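Local coordinates for ARF-like GTPase (Chlamydomonas reinhardtii, PDB 4M9Q), which belongs to the ARF family of small P-loop GTPases and is modelled here with phosphoaminophosphonic acid-guanylate ester and a magnesium ion, at residues A[136-141]-A[162-167]. Sequence-based numbering, arbitrary orientation.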
ATOM      1  N   ARG A 136       4.625   9.210  12.234  0.50 54.48           N
ATOM      2  CA  ARG A 136       3.973  10.521  12.094  0.50 53.69           C
ATOM      3  C   ARG A 136       3.483  10.773  10.676  0.50 51.98           C
ATOM      4  O   ARG A 136       3.432  11.911  10.217  0.50 54.68           O
ATOM      5  CB  ARG A 136       4.893  11.636  12.538  0.50 56.99           C
ATOM      6  CG  ARG A 136       5.109  11.664  14.049  0.50 58.99           C
ATOM      7  CD  ARG A 136       3.787  11.823  14.781  0.50 58.17           C
ATOM      8  NE  ARG A 136       3.921  11.610  16.211  0.50 60.10           N
ATOM      9  CZ  ARG A 136       3.884  10.423  16.802  0.50 58.97           C
ATOM     10  NH1 ARG A 136       3.702   9.322  16.093  0.50 55.57           N
ATOM     11  NH2 ARG A 136       4.011  10.340  18.117  0.50 62.57           N
ATOM     12  N   ASN A 137       3.130   9.696   9.988  1.00 46.89           N
ATOM     13  CA  ASN A 137       2.365   9.788   8.794  1.00 43.54           C
ATOM     14  C   ASN A 137       0.978   9.327   9.197  1.00 42.17           C
ATOM     15  O   ASN A 137       0.814   8.319   9.903  1.00 36.69           O
ATOM     16  CB  ASN A 137       2.894   8.826   7.737  1.00 41.12           C
ATOM     17  CG  ASN A 137       4.159   9.317   7.088  1.00 41.70           C
ATOM     18  OD1 ASN A 137       5.200   9.345   7.728  1.00 44.74           O
ATOM     19  ND2 ASN A 137       4.079   9.692   5.808  1.00 37.83           N
ATOM     20  N   SER A 138      -0.025  10.074   8.756  1.00 42.90           N
ATOM     21  CA  SER A 138      -1.375   9.731   9.065  1.00 42.95           C
ATOM     22  C   SER A 138      -1.604   8.276   8.633  1.00 39.83           C
ATOM     23  O   SER A 138      -1.127   7.856   7.583  1.00 36.97           O
ATOM     24  CB  SER A 138      -2.315  10.708   8.389  1.00 47.73           C
ATOM     25  OG  SER A 138      -3.637  10.244   8.516  1.00 58.19           O
ATOM     26  N   HIS A 139      -2.288   7.484   9.458  1.00 37.30           N
ATOM     27  CA  HIS A 139      -2.497   6.097   9.123  1.00 33.53           C
ATOM     28  C   HIS A 139      -3.608   5.527   9.866  1.00 33.69           C
ATOM     29  O   HIS A 139      -4.004   6.028  10.925  1.00 34.10           O
ATOM     30  CB  HIS A 139      -1.285   5.279   9.418  1.00 34.00           C
ATOM     31  CG  HIS A 139      -0.910   5.270  10.856  1.00 35.12           C
ATOM     32  ND1 HIS A 139      -0.179   6.247  11.398  1.00 37.61           N
ATOM     33  CD2 HIS A 139      -1.248   4.386  11.903  1.00 35.37           C
ATOM     34  CE1 HIS A 139      -0.012   5.995  12.738  1.00 39.53           C
ATOM     35  NE2 HIS A 139      -0.692   4.868  13.042  1.00 36.98           N
ATOM     36  N   ASN A 140      -4.118   4.432   9.339  1.00 31.93           N
ATOM     37  CA  ASN A 140      -5.221   3.740   9.982  1.00 33.86           C
ATOM     38  C   ASN A 140      -5.062   2.285   9.652  1.00 31.84           C
ATOM     39  O   ASN A 140      -4.572   1.968   8.556  1.00 31.46           O
ATOM     40  CB  ASN A 140      -6.538   4.263   9.405  1.00 35.56           C
ATOM     41  CG  ASN A 140      -7.714   4.087  10.334  1.00 39.24           C
ATOM     42  OD1 ASN A 140      -7.663   3.384  11.337  1.00 43.67           O
ATOM     43  ND2 ASN A 140      -8.802   4.756   9.997  1.00 41.44           N
ATOM     44  N   VAL A 141      -5.505   1.401  10.538  1.00 30.99           N
ATOM     45  CA  VAL A 141      -5.302  -0.024  10.333  1.00 31.04           C
ATOM     46  C   VAL A 141      -6.637  -0.662  10.171  1.00 32.05           C
ATOM     47  O   VAL A 141      -7.523  -0.405  10.962  1.00 36.73           O
ATOM     48  CB  VAL A 141      -4.620  -0.697  11.552  1.00 32.98           C
ATOM     49  CG1 VAL A 141      -4.557  -2.223  11.378  1.00 29.95           C
ATOM     50  CG2 VAL A 141      -3.242  -0.074  11.786  1.00 30.85           C
ATOM     51  N   LEU A 162      -9.681   1.721   1.444  1.00 31.57           N
ATOM     52  CA  LEU A 162      -9.437   2.597   0.293  1.00 31.54           C
ATOM     53  C   LEU A 162     -10.132   3.941   0.437  1.00 31.97           C
ATOM     54  O   LEU A 162      -9.525   4.971   0.171  1.00 29.99           O
ATOM     55  CB  LEU A 162      -9.825   1.907  -1.015  1.00 31.85           C
ATOM     56  CG  LEU A 162      -9.427   2.618  -2.287  1.00 32.50           C
ATOM     57  CD1 LEU A 162      -7.930   2.826  -2.328  1.00 31.88           C
ATOM     58  CD2 LEU A 162      -9.868   1.821  -3.497  1.00 33.90           C
ATOM     59  N   LYS A 163     -11.376   3.940   0.902  1.00 34.98           N
ATOM     60  CA  LYS A 163     -12.141   5.194   1.037  1.00 38.52           C
ATOM     61  C   LYS A 163     -11.536   6.108   2.102  1.00 36.17           C
ATOM     62  O   LYS A 163     -11.539   7.313   1.950  1.00 35.98           O
ATOM     63  CB  LYS A 163     -13.593   4.925   1.444  1.00 43.47           C
ATOM     64  CG  LYS A 163     -14.531   4.650   0.288  1.00 48.75           C
ATOM     65  CD  LYS A 163     -15.902   4.094   0.730  1.00 51.80           C
ATOM     66  CE  LYS A 163     -16.884   4.122  -0.441  1.00 56.57           C
ATOM     67  NZ  LYS A 163     -17.361   5.525  -0.791  1.00 59.16           N
ATOM     68  N   TRP A 164     -11.055   5.528   3.199  1.00 34.33           N
ATOM     69  CA  TRP A 164     -10.350   6.325   4.193  1.00 33.55           C
ATOM     70  C   TRP A 164      -9.097   6.936   3.565  1.00 34.76           C
ATOM     71  O   TRP A 164      -8.794   8.094   3.803  1.00 39.85           O
ATOM     72  CB  TRP A 164      -9.970   5.484   5.381  1.00 31.07           C
ATOM     73  CG  TRP A 164      -9.107   6.257   6.319  1.00 32.30           C
ATOM     74  CD1 TRP A 164      -9.514   7.150   7.331  1.00 33.40           C
ATOM     75  CD2 TRP A 164      -7.660   6.323   6.331  1.00 29.49           C
ATOM     76  NE1 TRP A 164      -8.430   7.702   7.948  1.00 32.18           N
ATOM     77  CE2 TRP A 164      -7.293   7.257   7.389  1.00 30.65           C
ATOM     78  CE3 TRP A 164      -6.692   5.708   5.643  1.00 28.62           C
ATOM     79  CZ2 TRP A 164      -6.004   7.526   7.695  1.00 30.73           C
ATOM     80  CZ3 TRP A 164      -5.371   6.012   5.937  1.00 28.46           C
ATOM     81  CH2 TRP A 164      -5.047   6.918   6.936  1.00 29.70           C
ATOM     82  N   LEU A 165      -8.361   6.167   2.760  1.00 32.47           N
ATOM     83  CA  LEU A 165      -7.120   6.670   2.173  1.00 35.23           C
ATOM     84  C   LEU A 165      -7.441   7.817   1.229  1.00 36.43           C
ATOM     85  O   LEU A 165      -6.828   8.887   1.303  1.00 35.29           O
ATOM     86  CB  LEU A 165      -6.409   5.613   1.335  1.00 33.12           C
ATOM     87  CG  LEU A 165      -4.928   5.327   1.490  1.00 31.76           C
ATOM     88  CD1 LEU A 165      -4.379   4.767   0.189  1.00 29.91           C
ATOM     89  CD2 LEU A 165      -4.154   6.486   1.987  1.00 33.58           C
ATOM     90  N   VAL A 166      -8.405   7.561   0.347  1.00 35.84           N
ATOM     91  CA  VAL A 166      -8.701   8.515  -0.706  1.00 38.50           C
ATOM     92  C   VAL A 166      -9.230   9.796  -0.081  1.00 38.40           C
ATOM     93  O   VAL A 166      -8.864  10.884  -0.499  1.00 41.33           O
ATOM     94  CB  VAL A 166      -9.648   7.927  -1.775  1.00 37.85           C
ATOM     95  CG1 VAL A 166     -10.112   9.043  -2.689  1.00 37.39           C
ATOM     96  CG2 VAL A 166      -8.904   6.817  -2.552  1.00 33.90           C
ATOM     97  N   GLY A 167     -10.049   9.656   0.939  1.00 38.19           N
ATOM     98  CA  GLY A 167     -10.558  10.808   1.671  1.00 40.66           C
ATOM     99  C   GLY A 167      -9.456  11.591   2.354  1.00 40.53           C
ATOM    100  O   GLY A 167      -9.508  12.810   2.433  1.00 43.89           O
TER
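His-139, whose backbone meets Trp-164, donates from ND1 the shortest polar bond, 2.7 Å and almost straight at 174°, to O of Asn-137; the acceptor lies in the ring plane, which fixes the ring's rotation and ties the strand to the loop residue two places before it. The imidazole turns to the other side of the strand, while the histidine CA sits 3.5 Å from CH2 of the indole. No hydrogen bond crosses between the segments. Instead Asn-140 lays its CB over the middle of the indole's six-membered ring, 3.6 Å from the centroid and almost on the normal, a CH-pi contact. With CG anti to the backbone N (chi1 -156°), the amide reaches along the same face until ND2 stands 3.6 Å from Trp-164 NE1, its plane steeply inclined to the ring at 77°. Ser-138 OG approaches obliquely, 3.7 Å from Trp-164 CZ2. The tryptophan thus bridges helix 157-190 and the outermost strand 139-143 of the GTPase sheet; beside it on the helix, Leu-165 packs on Cys-109 of strand 108-113. The chemistry implies a joint near the surface that rests on dispersion and CH-pi packing around one indole.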